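Long-range contacts in DUF1460 domain-containing protein (Legionella pneumophila subsp. pneumophila, PDB 2IM9), which is of unknown function but is probably an N-acetylmuramoyl-L-alanine amidase-like hydrolase of the papain clan, acting on cell-wall material: residues Phe64-Tyr69 against Gly289-Asp293; Ala245-Arg251 against Ile309-Gln315. All coordinates share one frame; numbering follows the deposited sequence.

Interaction 1 (Phe64-Tyr69 against Gly289-Asp293); sequences FKGTKY and GKVVD
Three backbone hydrogen bonds join Gly66, Thr67 and Tyr69 to Val291 and Gly289, laying the loop 64-69 along the start of strand 290-295. Gly66 N gives to Val291 O (2.9 Å), and Val291 N returns a bond to Thr67 O (2.9 Å). Tyr69 N meets Gly289 O at 3.0 Å, and a water donates to that same oxygen and to Tyr69 O. Lys68 and Lys290 form a single bridge rather than a continuous pair of strands.

The loop owes its shape to a type II turn from Phe64 to Thr67. Gly66 fits the third position, whose positive phi (88°) disfavours a side chain. Phe64 O is gripped twice from one face of its plane, by Thr67 N and by Thr67 OG1 (2.9 Å); a threonine therefore suits the end of the turn. Gly289, also at positive phi, opens a G1 beta bulge in which it and Lys290 both face Ser285.

The charged pair is Lys65 and Asp293. Bent at its third torsion (71°), the lysine chain crosses the aspartate at about a right angle, and Lys65 NZ forms a salt bridge with Asp293 OD2 (2.8 Å), met from above the carboxylate plane. Arg282 takes OD1, so the carboxylate has a cationic partner on each oxygen, which would probably favour its ionised form.

Van der Waals contact centres on Val291, whose compact branches pack against the turn's backbone: Val291 CG1 lies against Lys65 CA (3.8 Å), with CG2 beside Thr67 O. Tyr69 rests its CB on the Gly289 carbonyl carbon.

Beyond these segments, Val291 also touches Tyr98 of helix 95-107, the helix on which Phe64 packs while meeting Phe93 edge to face, and strand 278-285 pairs with strand 290-295 through Val292 and Gln283.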
# COMPACT_ATOMS: atom_id res chain seq x y z
N PHE A 64 1.96 -14.35 6.58
CA PHE A 64 1.56 -13.33 7.56
C PHE A 64 0.06 -13.28 7.84
O PHE A 64 -0.37 -12.41 8.57
CB PHE A 64 2.04 -11.94 7.13
CG PHE A 64 3.54 -11.81 7.10
CD1 PHE A 64 4.28 -11.77 8.28
CD2 PHE A 64 4.21 -11.75 5.89
CE1 PHE A 64 5.67 -11.65 8.26
CE2 PHE A 64 5.61 -11.64 5.85
CZ PHE A 64 6.34 -11.59 7.03
N LYS A 65 -0.73 -14.17 7.25
CA LYS A 65 -2.17 -14.19 7.58
C LYS A 65 -2.35 -14.37 9.10
O LYS A 65 -1.62 -15.15 9.73
CB LYS A 65 -2.92 -15.30 6.84
CG LYS A 65 -3.24 -14.97 5.39
CD LYS A 65 -3.74 -16.19 4.64
CE LYS A 65 -5.14 -16.59 5.08
NZ LYS A 65 -5.62 -17.72 4.23
N GLY A 66 -3.31 -13.64 9.65
CA GLY A 66 -3.60 -13.68 11.08
C GLY A 66 -2.81 -12.72 11.95
O GLY A 66 -3.11 -12.57 13.13
N THR A 67 -1.79 -12.07 11.37
CA THR A 67 -1.04 -11.02 12.07
C THR A 67 -1.92 -9.80 12.32
O THR A 67 -2.67 -9.37 11.44
CB THR A 67 0.21 -10.61 11.26
OG1 THR A 67 1.03 -11.77 11.04
CG2 THR A 67 1.03 -9.56 12.01
N LYS A 68 -1.81 -9.22 13.51
CA LYS A 68 -2.73 -8.18 13.93
C LYS A 68 -2.58 -6.91 13.12
O LYS A 68 -1.50 -6.63 12.58
CB LYS A 68 -2.58 -7.87 15.42
CG LYS A 68 -1.38 -7.04 15.76
CD LYS A 68 -1.29 -6.81 17.26
CE LYS A 68 0.14 -6.50 17.66
NZ LYS A 68 0.19 -5.98 19.05
N TYR A 69 -3.66 -6.14 13.08
CA TYR A 69 -3.69 -4.84 12.44
C TYR A 69 -3.12 -3.81 13.40
O TYR A 69 -3.53 -3.76 14.57
CB TYR A 69 -5.13 -4.48 12.07
CG TYR A 69 -5.27 -3.17 11.36
CD1 TYR A 69 -5.07 -3.10 9.97
CD2 TYR A 69 -5.57 -2.00 12.05
CE1 TYR A 69 -5.19 -1.89 9.30
CE2 TYR A 69 -5.69 -0.77 11.38
CZ TYR A 69 -5.49 -0.73 10.01
OH TYR A 69 -5.62 0.47 9.34
N GLY A 289 -9.30 -6.73 12.15
CA GLY A 289 -8.27 -6.56 13.17
C GLY A 289 -7.01 -7.38 12.89
O GLY A 289 -6.18 -7.57 13.78
N LYS A 290 -6.88 -7.85 11.66
CA LYS A 290 -5.76 -8.71 11.29
C LYS A 290 -5.66 -8.85 9.77
O LYS A 290 -6.57 -8.42 9.03
CB LYS A 290 -5.93 -10.10 11.92
CG LYS A 290 -7.12 -10.89 11.42
CD LYS A 290 -7.43 -12.07 12.34
CE LYS A 290 -8.30 -13.11 11.63
NZ LYS A 290 -8.69 -14.24 12.56
N VAL A 291 -4.57 -9.46 9.31
CA VAL A 291 -4.42 -9.83 7.89
C VAL A 291 -5.36 -11.00 7.60
O VAL A 291 -5.26 -12.04 8.25
CB VAL A 291 -2.97 -10.22 7.56
CG1 VAL A 291 -2.86 -10.73 6.11
CG2 VAL A 291 -2.03 -9.01 7.78
N VAL A 292 -6.26 -10.80 6.64
CA VAL A 292 -7.25 -11.83 6.29
C VAL A 292 -7.36 -12.04 4.78
O VAL A 292 -6.95 -11.18 4.01
CB VAL A 292 -8.67 -11.46 6.82
CG1 VAL A 292 -8.67 -11.41 8.34
CG2 VAL A 292 -9.21 -10.15 6.21
N ASP A 293 -7.94 -13.18 4.40
CA ASP A 293 -8.43 -13.44 3.04
C ASP A 293 -9.94 -13.29 3.04
O ASP A 293 -10.62 -13.92 3.86
CB ASP A 293 -8.13 -14.90 2.65
CG ASP A 293 -6.73 -15.09 2.14
OD1 ASP A 293 -6.05 -14.08 1.92
OD2 ASP A 293 -6.31 -16.26 1.95
O HOH W 1 -5.69 -5.06 15.82

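Interaction 2 (Ala245-Arg251 against Ile309-Gln315); sequences AVIEIIR and IKGINIQ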
# COMPACT_ATOMS: atom_id res chain seq x y z
N ALA A 245 -1.59 -9.84 -8.07
CA ALA A 245 -1.73 -8.42 -8.42
C ALA A 245 -1.99 -7.59 -7.15
O ALA A 245 -2.40 -8.13 -6.11
CB ALA A 245 -2.86 -8.22 -9.43
N VAL A 246 -1.70 -6.29 -7.23
CA VAL A 246 -2.02 -5.36 -6.17
C VAL A 246 -3.34 -4.70 -6.54
O VAL A 246 -3.47 -4.15 -7.66
CB VAL A 246 -0.92 -4.28 -6.02
CG1 VAL A 246 -1.36 -3.19 -5.05
CG2 VAL A 246 0.43 -4.94 -5.57
N ILE A 247 -4.32 -4.78 -5.63
CA ILE A 247 -5.66 -4.18 -5.83
C ILE A 247 -5.81 -2.97 -4.93
O ILE A 247 -5.64 -3.10 -3.71
CB ILE A 247 -6.79 -5.18 -5.47
CG1 ILE A 247 -6.73 -6.42 -6.37
CG2 ILE A 247 -8.15 -4.51 -5.58
CD1 ILE A 247 -7.61 -7.54 -5.83
N GLU A 248 -6.11 -1.81 -5.52
CA GLU A 248 -6.38 -0.58 -4.77
C GLU A 248 -7.85 -0.19 -4.86
O GLU A 248 -8.47 -0.28 -5.93
CB GLU A 248 -5.49 0.57 -5.26
CG GLU A 248 -4.02 0.31 -5.02
CD GLU A 248 -3.07 1.25 -5.76
OE1 GLU A 248 -3.53 2.08 -6.57
OE2 GLU A 248 -1.85 1.14 -5.50
N ILE A 249 -8.40 0.26 -3.74
CA ILE A 249 -9.81 0.61 -3.67
C ILE A 249 -9.94 2.11 -3.94
O ILE A 249 -9.33 2.91 -3.23
CB ILE A 249 -10.42 0.24 -2.29
CG1 ILE A 249 -10.24 -1.26 -1.97
CG2 ILE A 249 -11.88 0.71 -2.21
CD1 ILE A 249 -10.74 -2.22 -3.05
N ILE A 250 -10.76 2.48 -4.94
CA ILE A 250 -10.75 3.84 -5.50
C ILE A 250 -12.01 4.63 -5.16
O ILE A 250 -13.13 4.13 -5.34
CB ILE A 250 -10.57 3.79 -7.05
CG1 ILE A 250 -9.34 2.93 -7.43
CG2 ILE A 250 -10.49 5.20 -7.65
CD1 ILE A 250 -8.03 3.33 -6.75
N ARG A 251 -11.80 5.85 -4.67
CA ARG A 251 -12.88 6.76 -4.35
C ARG A 251 -12.63 8.05 -5.15
O ARG A 251 -11.89 8.93 -4.69
CB ARG A 251 -12.89 7.04 -2.85
CG ARG A 251 -13.08 5.79 -1.99
CD ARG A 251 -13.44 6.13 -0.58
NE ARG A 251 -13.23 5.00 0.31
CZ ARG A 251 -13.92 4.82 1.43
NH1 ARG A 251 -14.87 5.69 1.77
NH2 ARG A 251 -13.66 3.78 2.22
N ILE A 309 -17.01 4.92 -2.64
CA ILE A 309 -16.20 3.87 -3.30
C ILE A 309 -16.84 3.53 -4.65
O ILE A 309 -18.02 3.21 -4.71
CB ILE A 309 -16.08 2.60 -2.45
CG1 ILE A 309 -15.49 2.91 -1.06
CG2 ILE A 309 -15.21 1.55 -3.18
CD1 ILE A 309 -15.63 1.74 -0.05
N LYS A 310 -16.07 3.61 -5.73
CA LYS A 310 -16.65 3.40 -7.07
C LYS A 310 -15.97 2.31 -7.90
O LYS A 310 -16.45 1.97 -8.98
CB LYS A 310 -16.66 4.70 -7.89
CG LYS A 310 -17.58 5.81 -7.32
CD LYS A 310 -19.04 5.41 -7.40
CE LYS A 310 -19.94 6.43 -6.70
NZ LYS A 310 -21.37 6.05 -6.82
N GLY A 311 -14.83 1.80 -7.44
CA GLY A 311 -14.19 0.70 -8.17
C GLY A 311 -12.79 0.36 -7.74
O GLY A 311 -12.36 0.71 -6.63
N ILE A 312 -12.06 -0.33 -8.61
CA ILE A 312 -10.72 -0.82 -8.26
C ILE A 312 -9.64 -0.55 -9.32
O ILE A 312 -9.93 -0.52 -10.50
CB ILE A 312 -10.74 -2.34 -7.98
CG1 ILE A 312 -11.20 -3.15 -9.21
CG2 ILE A 312 -11.57 -2.63 -6.72
CD1 ILE A 312 -11.11 -4.68 -9.00
N ASN A 313 -8.40 -0.40 -8.86
CA ASN A 313 -7.23 -0.26 -9.74
C ASN A 313 -6.40 -1.52 -9.57
O ASN A 313 -6.33 -2.06 -8.46
CB ASN A 313 -6.45 1.02 -9.36
CG ASN A 313 -5.11 1.14 -10.09
OD1 ASN A 313 -4.11 0.52 -9.71
ND2 ASN A 313 -5.08 1.96 -11.11
N ILE A 314 -5.80 -1.99 -10.67
CA ILE A 314 -5.02 -3.23 -10.64
C ILE A 314 -3.62 -2.98 -11.18
O ILE A 314 -3.45 -2.45 -12.28
CB ILE A 314 -5.70 -4.37 -11.48
CG1 ILE A 314 -7.16 -4.59 -11.07
CG2 ILE A 314 -4.93 -5.69 -11.33
CD1 ILE A 314 -8.17 -3.74 -11.82
N GLN A 315 -2.61 -3.39 -10.40
CA GLN A 315 -1.21 -3.30 -10.80
C GLN A 315 -0.56 -4.66 -10.67
O GLN A 315 -0.97 -5.48 -9.84
CB GLN A 315 -0.48 -2.32 -9.90
CG GLN A 315 -0.87 -0.88 -10.15
CD GLN A 315 -0.11 0.03 -9.25
OE1 GLN A 315 -0.37 0.08 -8.04
NE2 GLN A 315 0.86 0.74 -9.81
O HOH W 2 -3.19 -1.11 -7.72
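Strands 246-251 and 311-315 run antiparallel, 4.7 Å apart at closest approach and at 143° between their directions, with reciprocal backbone bonds at Val246-Gln315 and Glu248-Asn313. At Ile250 the pattern breaks into a classic beta bulge: its N bonds to Gly311 O, its O receives Lys310 N (3.0 Å), and Gly311 adopts an extended backbone (phi 169°) suited to glycine.

Beta-branched isoleucines suit the face carrying Ile247, Ile249, Ile312 and Ile314. Ile249 sends CG2 to Ile309 CG2 (3.6 Å) and CD1 to Ile312 CG2 (3.8 Å), while Leu300 of helix 296-303 covers Ile249 and Ile312.

The other face is partly polar. Glu248 and Asn313 lie side by side, their flat ends 22° apart. Asn142 binds Glu248 OE1, Asp153 and the Pro220 carbonyl take Asn313 ND2, and a water donates to Asn313 OD1 (2.7 Å), which gives Glu248 OE1 and both polar atoms of the Asn313 amide partners in the buried interior. Ile250 CD1 packs on Asn313 CB.

At the bulged end, Ile309 CG1 lies over one guanidinium face of Arg251, near Arg251 NE (3.4 Å), which donates to Ser267. This is pairing of adjacent strands in the central antiparallel sheet, consistent with a papain-clan fold.

In the fold
Following the chain from its N terminus, the loop after helix 53-63 supplies the first half of interaction 1, and strand 246-254 then supplies the first half of interaction 2. Strand 290-295 next closes interaction 1 around a loop of 219 intervening residues; strand 311-317 closes interaction 2 around 57. The segments alternate, so the two closures cross rather than nest. Interaction 1 fastens the N-terminal helical part to the outer strand 290-295, while interaction 2 joins neighbouring strands deeper in the protein. Their centres are about 20 Å apart and they do not touch, yet strands 264-275 and 278-285 connect them within one sheet.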